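Local structure of Pgp2 (Campylobacter jejuni subsp. jejuni, 6XJ6) at residues A[77-82]-A[104-109]; A[198-203]-A[272-277]; A[204-209]-A[213-218]. The protein directs helical cell shape by binding peptidoglycan through a pocket on its accessory NTF2 domain and probably trims it as an LD-carboxypeptidase. All coordinates share one frame; numbering follows the deposited sequence. Where two conformers were deposited one is given.

Contact 1 (A[77-82]-A[104-109])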
loop_
_atom_site.group_PDB
_atom_site.type_symbol
_atom_site.label_atom_id
_atom_site.label_comp_id
_atom_site.label_asym_id
_atom_site.label_seq_id
_atom_site.Cartn_x
_atom_site.Cartn_y
_atom_site.Cartn_z
ATOM N N GLY A 77 -0.616 0.785 -8.085
ATOM C CA GLY A 77 -0.748 0.176 -6.781
ATOM C C GLY A 77 -0.665 1.215 -5.684
ATOM O O GLY A 77 -0.924 2.395 -5.909
ATOM N N PHE A 78 -0.292 0.738 -4.498
ATOM C CA PHE A 78 -0.215 1.568 -3.303
ATOM C C PHE A 78 1.185 1.444 -2.724
ATOM O O PHE A 78 1.645 0.330 -2.439
ATOM C CB PHE A 78 -1.272 1.149 -2.275
ATOM C CG PHE A 78 -1.590 2.214 -1.269
ATOM C CD1 PHE A 78 -2.603 3.128 -1.504
ATOM C CD2 PHE A 78 -0.887 2.293 -0.082
ATOM C CE1 PHE A 78 -2.905 4.101 -0.570
ATOM C CE2 PHE A 78 -1.187 3.267 0.850
ATOM C CZ PHE A 78 -2.194 4.176 0.598
ATOM N N TYR A 79 1.841 2.588 -2.547
ATOM C CA TYR A 79 3.241 2.698 -2.172
ATOM C C TYR A 79 3.376 3.767 -1.093
ATOM O O TYR A 79 2.386 4.343 -0.622
ATOM C CB TYR A 79 4.094 3.027 -3.411
ATOM C CG TYR A 79 4.027 1.939 -4.448
ATOM C CD1 TYR A 79 3.069 1.968 -5.454
ATOM C CD2 TYR A 79 4.892 0.861 -4.395
ATOM C CE1 TYR A 79 2.976 0.958 -6.380
ATOM C CE2 TYR A 79 4.815 -0.157 -5.326
ATOM C CZ TYR A 79 3.853 -0.106 -6.312
ATOM O OH TYR A 79 3.759 -1.125 -7.218
ATOM N N GLU A 80 4.612 4.030 -0.695
ATOM C CA GLU A 80 4.931 5.117 0.210
ATOM C C GLU A 80 5.910 6.060 -0.468
ATOM O O GLU A 80 6.623 5.681 -1.405
ATOM C CB GLU A 80 5.521 4.589 1.516
ATOM C CG GLU A 80 4.618 3.604 2.200
ATOM C CD GLU A 80 5.305 2.898 3.322
ATOM O OE1 GLU A 80 5.580 3.565 4.338
ATOM O OE2 GLU A 80 5.597 1.689 3.171
ATOM N N LEU A 81 5.930 7.299 0.015
ATOM C CA LEU A 81 6.812 8.333 -0.506
ATOM C C LEU A 81 7.861 8.701 0.535
ATOM O O LEU A 81 7.532 8.939 1.705
ATOM C CB LEU A 81 6.027 9.584 -0.890
ATOM C CG LEU A 81 6.778 10.541 -1.816
ATOM C CD1 LEU A 81 6.967 9.942 -3.199
ATOM C CD2 LEU A 81 6.023 11.856 -1.901
ATOM N N GLY A 82 9.121 8.746 0.100
ATOM C CA GLY A 82 10.211 9.169 0.951
ATOM C C GLY A 82 10.363 10.679 0.988
ATOM O O GLY A 82 9.618 11.434 0.362
ATOM N N LEU A 104 6.393 -5.234 -1.405
ATOM C CA LEU A 104 6.513 -6.663 -1.129
ATOM C C LEU A 104 5.709 -7.492 -2.124
ATOM O O LEU A 104 6.167 -8.546 -2.578
ATOM C CB LEU A 104 6.061 -6.958 0.298
ATOM C CG LEU A 104 6.083 -8.432 0.693
ATOM C CD1 LEU A 104 7.497 -8.977 0.707
ATOM C CD2 LEU A 104 5.412 -8.599 2.045
ATOM N N LEU A 105 4.496 -7.053 -2.457
ATOM C CA LEU A 105 3.687 -7.804 -3.413
ATOM C C LEU A 105 4.369 -7.850 -4.775
ATOM O O LEU A 105 4.473 -8.913 -5.394
ATOM C CB LEU A 105 2.293 -7.184 -3.516
ATOM C CG LEU A 105 1.329 -7.885 -4.475
ATOM C CD1 LEU A 105 0.982 -9.285 -3.995
ATOM C CD2 LEU A 105 0.077 -7.047 -4.643
ATOM N N ASP A 106 4.842 -6.701 -5.251
ATOM C CA ASP A 106 5.638 -6.664 -6.473
ATOM C C ASP A 106 6.769 -7.678 -6.410
ATOM O O ASP A 106 7.000 -8.436 -7.360
ATOM C CB ASP A 106 6.233 -5.268 -6.658
ATOM C CG ASP A 106 5.179 -4.190 -6.878
ATOM O OD1 ASP A 106 4.145 -4.468 -7.515
ATOM O OD2 ASP A 106 5.415 -3.049 -6.432
ATOM N N LYS A 107 7.503 -7.696 -5.295
ATOM C CA LYS A 107 8.685 -8.550 -5.208
ATOM C C LYS A 107 8.313 -10.025 -5.247
ATOM O O LYS A 107 8.956 -10.811 -5.950
ATOM C CB LYS A 107 9.482 -8.236 -3.942
ATOM C CG LYS A 107 10.200 -6.896 -3.964
ATOM C CD LYS A 107 10.900 -6.662 -2.641
ATOM C CE LYS A 107 11.727 -5.399 -2.643
ATOM N NZ LYS A 107 12.431 -5.251 -1.344
ATOM N N VAL A 108 7.300 -10.437 -4.478
ATOM C CA VAL A 108 6.969 -11.858 -4.454
ATOM C C VAL A 108 6.357 -12.305 -5.773
ATOM O O VAL A 108 6.389 -13.498 -6.099
ATOM C CB VAL A 108 6.113 -12.270 -3.238
ATOM C CG1 VAL A 108 6.820 -11.899 -1.947
ATOM C CG2 VAL A 108 4.727 -11.651 -3.303
ATOM N N GLN A 109 5.803 -11.375 -6.541
ATOM C CA GLN A 109 5.331 -11.670 -7.885
ATOM C C GLN A 109 6.456 -11.696 -8.905
ATOM O O GLN A 109 6.190 -11.943 -10.086
ATOM C CB GLN A 109 4.285 -10.641 -8.309
ATOM C CG GLN A 109 2.992 -10.750 -7.538
ATOM C CD GLN A 109 1.997 -9.679 -7.917
ATOM O OE1 GLN A 109 2.347 -8.686 -8.554
ATOM N NE2 GLN A 109 0.743 -9.871 -7.518
#

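Contact 2 (A[198-203]-A[272-277])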
loop_
_atom_site.group_PDB
_atom_site.type_symbol
_atom_site.label_atom_id
_atom_site.label_comp_id
_atom_site.label_asym_id
_atom_site.label_seq_id
_atom_site.Cartn_x
_atom_site.Cartn_y
_atom_site.Cartn_z
ATOM N N PHE A 198 -7.242 -17.833 5.607
ATOM C CA PHE A 198 -7.069 -16.453 5.182
ATOM C C PHE A 198 -5.977 -16.286 4.138
ATOM O O PHE A 198 -5.623 -15.152 3.811
ATOM C CB PHE A 198 -6.790 -15.556 6.389
ATOM C CG PHE A 198 -7.968 -15.409 7.301
ATOM C CD1 PHE A 198 -8.028 -16.103 8.492
ATOM C CD2 PHE A 198 -9.031 -14.597 6.947
ATOM C CE1 PHE A 198 -9.114 -15.974 9.325
ATOM C CE2 PHE A 198 -10.125 -14.466 7.775
ATOM C CZ PHE A 198 -10.170 -15.159 8.965
ATOM N N TYR A 199 -5.451 -17.380 3.599
ATOM C CA TYR A 199 -4.448 -17.333 2.546
ATOM C C TYR A 199 -5.042 -17.889 1.261
ATOM O O TYR A 199 -5.835 -18.834 1.291
ATOM C CB TYR A 199 -3.188 -18.103 2.957
ATOM C CG TYR A 199 -2.508 -17.439 4.134
ATOM C CD1 TYR A 199 -1.485 -16.522 3.950
ATOM C CD2 TYR A 199 -2.917 -17.708 5.432
ATOM C CE1 TYR A 199 -0.882 -15.892 5.026
ATOM C CE2 TYR A 199 -2.326 -17.084 6.510
ATOM C CZ TYR A 199 -1.311 -16.184 6.310
ATOM O OH TYR A 199 -0.728 -15.558 7.386
ATOM N N ASP A 200 -4.687 -17.264 0.140
ATOM C CA ASP A 200 -5.205 -17.680 -1.158
ATOM C C ASP A 200 -4.395 -18.873 -1.642
ATOM O O ASP A 200 -3.224 -18.736 -2.007
ATOM C CB ASP A 200 -5.145 -16.540 -2.168
ATOM C CG ASP A 200 -5.712 -16.941 -3.516
ATOM O OD1 ASP A 200 -5.055 -17.732 -4.222
ATOM O OD2 ASP A 200 -6.831 -16.506 -3.850
ATOM N N GLU A 201 -5.029 -20.041 -1.660
ATOM C CA GLU A 201 -4.335 -21.275 -1.994
ATOM C C GLU A 201 -3.668 -21.212 -3.358
ATOM O O GLU A 201 -2.706 -21.950 -3.601
ATOM C CB GLU A 201 -5.331 -22.433 -1.955
ATOM C CG GLU A 201 -4.704 -23.801 -2.119
ATOM C CD GLU A 201 -5.687 -24.923 -1.853
ATOM O OE1 GLU A 201 -5.640 -25.940 -2.577
ATOM O OE2 GLU A 201 -6.512 -24.780 -0.924
ATOM N N GLN A 202 -4.146 -20.351 -4.251
ATOM C CA GLN A 202 -3.611 -20.286 -5.602
ATOM C C GLN A 202 -2.641 -19.134 -5.824
ATOM O O GLN A 202 -1.701 -19.282 -6.612
ATOM C CB GLN A 202 -4.755 -20.166 -6.615
ATOM C CG GLN A 202 -5.988 -20.983 -6.251
ATOM C CD GLN A 202 -6.745 -21.505 -7.459
ATOM O OE1 GLN A 202 -6.403 -21.204 -8.605
ATOM N NE2 GLN A 202 -7.781 -22.298 -7.207
ATOM N N GLU A 203 -2.832 -18.010 -5.125
ATOM C CA GLU A 203 -2.142 -16.770 -5.441
ATOM C C GLU A 203 -1.185 -16.280 -4.361
ATOM O O GLU A 203 -0.383 -15.382 -4.641
ATOM C CB GLU A 203 -3.168 -15.660 -5.722
ATOM C CG GLU A 203 -2.694 -14.618 -6.709
ATOM C CD GLU A 203 -3.555 -13.373 -6.692
ATOM O OE1 GLU A 203 -4.756 -13.486 -6.365
ATOM O OE2 GLU A 203 -3.031 -12.282 -6.996
ATOM N N TYR A 272 -0.822 -7.613 1.978
ATOM C CA TYR A 272 -1.460 -7.273 0.714
ATOM C C TYR A 272 -2.524 -8.333 0.486
ATOM O O TYR A 272 -2.215 -9.524 0.476
ATOM C CB TYR A 272 -0.429 -7.247 -0.423
ATOM C CG TYR A 272 0.589 -6.141 -0.230
ATOM C CD1 TYR A 272 1.697 -6.332 0.582
ATOM C CD2 TYR A 272 0.407 -4.891 -0.802
ATOM C CE1 TYR A 272 2.605 -5.322 0.804
ATOM C CE2 TYR A 272 1.323 -3.866 -0.591
ATOM C CZ TYR A 272 2.414 -4.089 0.215
ATOM O OH TYR A 272 3.313 -3.078 0.446
ATOM N N VAL A 273 -3.781 -7.906 0.358
ATOM C CA VAL A 273 -4.905 -8.831 0.377
ATOM C C VAL A 273 -5.864 -8.533 -0.765
ATOM O O VAL A 273 -5.897 -7.435 -1.319
ATOM C CB VAL A 273 -5.667 -8.790 1.727
ATOM C CG1 VAL A 273 -4.709 -8.932 2.905
ATOM C CG2 VAL A 273 -6.495 -7.506 1.866
ATOM N N LYS A 274 -6.657 -9.539 -1.109
ATOM C CA LYS A 274 -7.852 -9.346 -1.909
ATOM C C LYS A 274 -9.058 -9.783 -1.090
ATOM O O LYS A 274 -8.928 -10.470 -0.073
ATOM C CB LYS A 274 -7.793 -10.141 -3.217
ATOM C CG LYS A 274 -7.767 -11.642 -3.028
ATOM C CD LYS A 274 -7.691 -12.373 -4.352
ATOM C CE LYS A 274 -7.520 -13.854 -4.124
ATOM N NZ LYS A 274 -7.310 -14.605 -5.393
ATOM N N ILE A 275 -10.236 -9.361 -1.533
ATOM C CA ILE A 275 -11.498 -9.849 -0.992
ATOM C C ILE A 275 -12.050 -10.853 -1.990
ATOM O O ILE A 275 -12.289 -10.511 -3.155
ATOM C CB ILE A 275 -12.493 -8.705 -0.751
ATOM C CG1 ILE A 275 -11.940 -7.723 0.280
ATOM C CG2 ILE A 275 -13.805 -9.268 -0.273
ATOM C CD1 ILE A 275 -12.785 -6.482 0.449
ATOM N N ASP A 276 -12.257 -12.089 -1.543
ATOM C CA ASP A 276 -12.667 -13.140 -2.460
ATOM C C ASP A 276 -14.163 -13.034 -2.762
ATOM O O ASP A 276 -14.871 -12.155 -2.260
ATOM C CB ASP A 276 -12.232 -14.512 -1.942
ATOM C CG ASP A 276 -13.060 -15.008 -0.760
ATOM O OD1 ASP A 276 -14.056 -14.363 -0.369
ATOM O OD2 ASP A 276 -12.695 -16.072 -0.217
ATOM N N SER A 277 -14.648 -13.940 -3.614
ATOM C CA SER A 277 -16.033 -13.884 -4.063
ATOM C C SER A 277 -17.022 -14.055 -2.918
ATOM O O SER A 277 -18.188 -13.669 -3.061
ATOM C CB SER A 277 -16.283 -14.954 -5.126
ATOM O OG SER A 277 -16.111 -16.255 -4.590
#

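Contact 3 (A[204-209]-A[213-218])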
loop_
_atom_site.group_PDB
_atom_site.type_symbol
_atom_site.label_atom_id
_atom_site.label_comp_id
_atom_site.label_asym_id
_atom_site.label_seq_id
_atom_site.Cartn_x
_atom_site.Cartn_y
_atom_site.Cartn_z
ATOM N N PHE A 204 -1.247 -16.818 -3.145
ATOM C CA PHE A 204 -0.303 -16.423 -2.100
ATOM C C PHE A 204 1.119 -16.778 -2.533
ATOM O O PHE A 204 1.396 -17.915 -2.928
ATOM C CB PHE A 204 -0.665 -17.131 -0.788
ATOM C CG PHE A 204 0.268 -16.827 0.364
ATOM C CD1 PHE A 204 0.547 -15.523 0.738
ATOM C CD2 PHE A 204 0.847 -17.860 1.091
ATOM C CE1 PHE A 204 1.397 -15.255 1.805
ATOM C CE2 PHE A 204 1.694 -17.595 2.156
ATOM C CZ PHE A 204 1.972 -16.294 2.510
ATOM N N LYS A 205 2.021 -15.794 -2.478
ATOM C CA LYS A 205 3.388 -15.957 -2.950
ATOM C C LYS A 205 4.366 -15.465 -1.891
ATOM O O LYS A 205 4.049 -14.574 -1.094
ATOM C CB LYS A 205 3.600 -15.203 -4.263
ATOM C CG LYS A 205 2.858 -15.817 -5.438
ATOM C CD LYS A 205 3.095 -15.054 -6.721
ATOM C CE LYS A 205 2.265 -15.615 -7.866
ATOM N NZ LYS A 205 0.868 -15.095 -7.864
ATOM N N ARG A 206 5.563 -16.057 -1.895
ATOM C CA ARG A 206 6.559 -15.842 -0.854
ATOM C C ARG A 206 7.943 -15.727 -1.481
ATOM O O ARG A 206 8.201 -16.256 -2.564
ATOM C CB ARG A 206 6.582 -17.017 0.132
ATOM C CG ARG A 206 5.243 -17.313 0.791
ATOM C CD ARG A 206 5.231 -18.707 1.384
ATOM N NE ARG A 206 6.433 -18.974 2.166
ATOM C CZ ARG A 206 6.585 -18.662 3.448
ATOM N NH1 ARG A 206 5.606 -18.069 4.120
ATOM N NH2 ARG A 206 7.720 -18.947 4.064
ATOM N N PHE A 207 8.848 -15.054 -0.761
ATOM C CA PHE A 207 10.232 -14.957 -1.216
ATOM C C PHE A 207 10.842 -16.335 -1.428
ATOM O O PHE A 207 11.589 -16.550 -2.389
ATOM C CB PHE A 207 11.075 -14.189 -0.201
ATOM C CG PHE A 207 10.903 -12.706 -0.265
ATOM C CD1 PHE A 207 11.221 -12.010 -1.419
ATOM C CD2 PHE A 207 10.456 -12.001 0.838
ATOM C CE1 PHE A 207 11.068 -10.637 -1.479
ATOM C CE2 PHE A 207 10.306 -10.630 0.787
ATOM C CZ PHE A 207 10.613 -9.946 -0.373
ATOM N N ASP A 208 10.561 -17.275 -0.526
ATOM C CA ASP A 208 11.159 -18.602 -0.621
ATOM C C ASP A 208 10.431 -19.514 -1.600
ATOM O O ASP A 208 10.777 -20.693 -1.697
ATOM C CB ASP A 208 11.278 -19.255 0.766
ATOM C CG ASP A 208 9.934 -19.529 1.424
ATOM O OD1 ASP A 208 8.886 -19.455 0.754
ATOM O OD2 ASP A 208 9.936 -19.825 2.635
ATOM N N LYS A 209 9.444 -18.993 -2.325
ATOM C CA LYS A 209 8.754 -19.728 -3.382
ATOM C C LYS A 209 8.047 -20.984 -2.872
ATOM O O LYS A 209 7.755 -21.896 -3.651
ATOM C CB LYS A 209 9.699 -20.054 -4.545
ATOM C CG LYS A 209 10.211 -18.812 -5.262
ATOM C CD LYS A 209 11.192 -19.156 -6.368
ATOM C CE LYS A 209 11.558 -17.927 -7.188
ATOM N NZ LYS A 209 12.054 -16.802 -6.343
ATOM N N GLU A 213 0.622 -26.064 -0.068
ATOM C CA GLU A 213 0.616 -27.324 0.671
ATOM C C GLU A 213 1.763 -27.375 1.674
ATOM O O GLU A 213 1.570 -27.769 2.831
ATOM C CB GLU A 213 0.685 -28.502 -0.301
ATOM C CG GLU A 213 0.587 -29.865 0.364
ATOM C CD GLU A 213 0.615 -31.005 -0.637
ATOM O OE1 GLU A 213 1.165 -30.812 -1.743
ATOM O OE2 GLU A 213 0.083 -32.092 -0.322
ATOM N N GLN A 214 2.961 -26.956 1.256
ATOM C CA GLN A 214 4.108 -26.963 2.158
ATOM C C GLN A 214 3.985 -25.873 3.214
ATOM O O GLN A 214 4.370 -26.075 4.371
ATOM C CB GLN A 214 5.401 -26.802 1.360
ATOM C CG GLN A 214 5.864 -28.085 0.683
ATOM C CD GLN A 214 4.855 -28.615 -0.321
ATOM O OE1 GLN A 214 4.345 -29.728 -0.178
ATOM N NE2 GLN A 214 4.564 -27.820 -1.345
ATOM N N PHE A 215 3.456 -24.711 2.832
ATOM C CA PHE A 215 3.193 -23.655 3.804
ATOM C C PHE A 215 2.218 -24.132 4.872
ATOM O O PHE A 215 2.432 -23.901 6.067
ATOM C CB PHE A 215 2.639 -22.441 3.062
ATOM C CG PHE A 215 2.204 -21.310 3.951
ATOM C CD1 PHE A 215 3.134 -20.481 4.560
ATOM C CD2 PHE A 215 0.858 -21.048 4.148
ATOM C CE1 PHE A 215 2.729 -19.431 5.366
ATOM C CE2 PHE A 215 0.449 -19.989 4.948
ATOM C CZ PHE A 215 1.383 -19.181 5.552
ATOM N N ALA A 216 1.154 -24.824 4.463
ATOM C CA ALA A 216 0.179 -25.337 5.419
ATOM C C ALA A 216 0.827 -26.300 6.405
ATOM O O ALA A 216 0.590 -26.225 7.617
ATOM C CB ALA A 216 -0.954 -26.035 4.668
ATOM N N SER A 217 1.627 -27.240 5.899
ATOM C CA SER A 217 2.271 -28.212 6.775
ATOM C C SER A 217 3.317 -27.549 7.665
ATOM O O SER A 217 3.482 -27.935 8.828
ATOM C CB SER A 217 2.889 -29.329 5.939
ATOM O OG SER A 217 1.885 -30.020 5.214
ATOM N N MET A 218 4.028 -26.549 7.140
ATOM C CA MET A 218 4.996 -25.821 7.956
ATOM C C MET A 218 4.309 -25.107 9.108
ATOM O O MET A 218 4.787 -25.142 10.248
ATOM C CB MET A 218 5.740 -24.793 7.101
ATOM C CG MET A 218 6.731 -23.936 7.886
ATOM S SD MET A 218 7.298 -22.479 6.999
ATOM C CE MET A 218 5.866 -21.406 7.090
#

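Contact 1 (A[77-82]-A[104-109])
Matching first torsions bring the Y79 hydroxyl to the D106 carboxylate: in both residues CG stands anti to the carbonyl carbon and beside the backbone N (chi1 -62° for Y79, -65° for D106), and the two side chains reach for each other from opposite directions. The Y79 hydroxyl donates to D106, OH to OD2 2.7 Å, and this is the one hydrogen bond between strand 77-80 and helix 104-108. OD2 receives it on its syn lone pair, the side of the other oxygen, and OD1 stays farther off, 3.4 Å from Y79 OH. Ring and carboxylate are nearly coplanar, 23° apart, with OD2 in the plane of the ring at its edge, 3.2 Å from Y79 CE2. Within its own strand the ring lies beside G77, whose CA is 3.8 Å from Y79 CE1, while T100 and N103 also touch the ring. N103 OD1 accepts from the D106 backbone N at the start of the helix. The carboxylate itself has K111 as a further partner, in a weak, long ion pair to OD1. The donated Y79 O-H and the distant K111 would be expected to favour the charged form of D106. Strand 77-80, outermost in the mixed five-stranded sheet within the chain, pairs with 156-161 through Y79 and V158, and its tyrosine anchors a short helix of the connecting loops in a YkuD-type L,D-transpeptidase catalytic domain.

Contact 2 (A[198-203]-A[272-277])
An Asx motif at D200 and a salt-bridge network joining D200 and E203 to K274 fasten the loop after helix 192-196 to strand 263-275. K274 is the one residue of 272-277 that touches 198-203. Its CG sits between the backbone N and the carbonyl carbon (chi1 64°), and from there the chain runs out extended, placing NZ between two carboxylates. NZ donates to E203 OE1 at 3.0 Å, meeting that oxygen nearly along its C-O axis; the bridge is described for one of two E203 conformers and is to that extent less certain. The second bridge, to D200 OD2, is modelled very short, and OD2 is also set too close to the lysine chain, so its place is less sure; the D200 and K274 side chains cross at about a right angle. In the NTF2-like domain the strand end carrying K274 pairs with K282 of strand 281-283, and K274 also touches E247. The other oxygen of D200 turns back on its own loop: with CG anti to the backbone N, OD1 accepts from E203 N, the bond that defines the Asx motif, modelled very short and so of doubtful length, and takes a weak one from Q202 N at 2.8 Å. Next door, the Y199 hydroxyl is hydrogen-bonded to W183 and E286.

Contact 3 (A[204-209]-A[213-218])
R206 reaches F215 obliquely from the start of a type I beta turn, R206 to K209, in the loop that leads into helix 212-223 of the NTF2-like domain. Its CB heads toward the helix. CG then lies over the face of the F204 ring near its rim, 3.8 Å from F204 CE2, and CD comes within 4.2 Å of F215 CD1. A bend at chi3 (47°) swings the guanidinium back toward the turn, where NE donates to D208 OD1 at 2.9 Å. NH2 completes a side-on, two-nitrogen grip by donating to D208 OD2 at 2.8 Å, a nearly straight bond (167°) and a salt bridge. The grip fixes the rotation of the guanidinium; separately, the K209 N to R206 O bond closes the turn, and D208 OD1 also accepts from M210 N. NH1 points to the helix instead and reaches 3.4 Å from F215 CE1, while NH2 has M218 CE 4.3 Å away. F215 is the buried residue here. F204 meets it in a T-shaped (edge-to-face) pair, planes 60° apart and centroids 5.0 Å apart. Y199 makes edge-to-face pairs with both rings, and L196 of helix 192-196 packs on F215 as well. The contacting corner of F204, atom CE2, stands 3.7 Å above the F215 plane, over the ring centre.

Overall arrangement
From the N terminus, contact 1 comes first: it closes a short loop inside the L,D-transpeptidase catalytic domain, from the edge strand 77-80 to helix 104-108. It is complete before contact 2 opens at residue 198. Contact 2 spans most of the NTF2-like domain, bringing the loop after helix 192-196 to strand 263-275, and contact 3 is nested inside it, tying the next part of the same loop to helix 212-223. Contacts 2 and 3 thus share the loop 198-209 and join through aromatic residues. Helix 104-108 meets the NTF2-like domain on two fronts: L104 and L105 pack on Y272, while L104 and K107 touch F207.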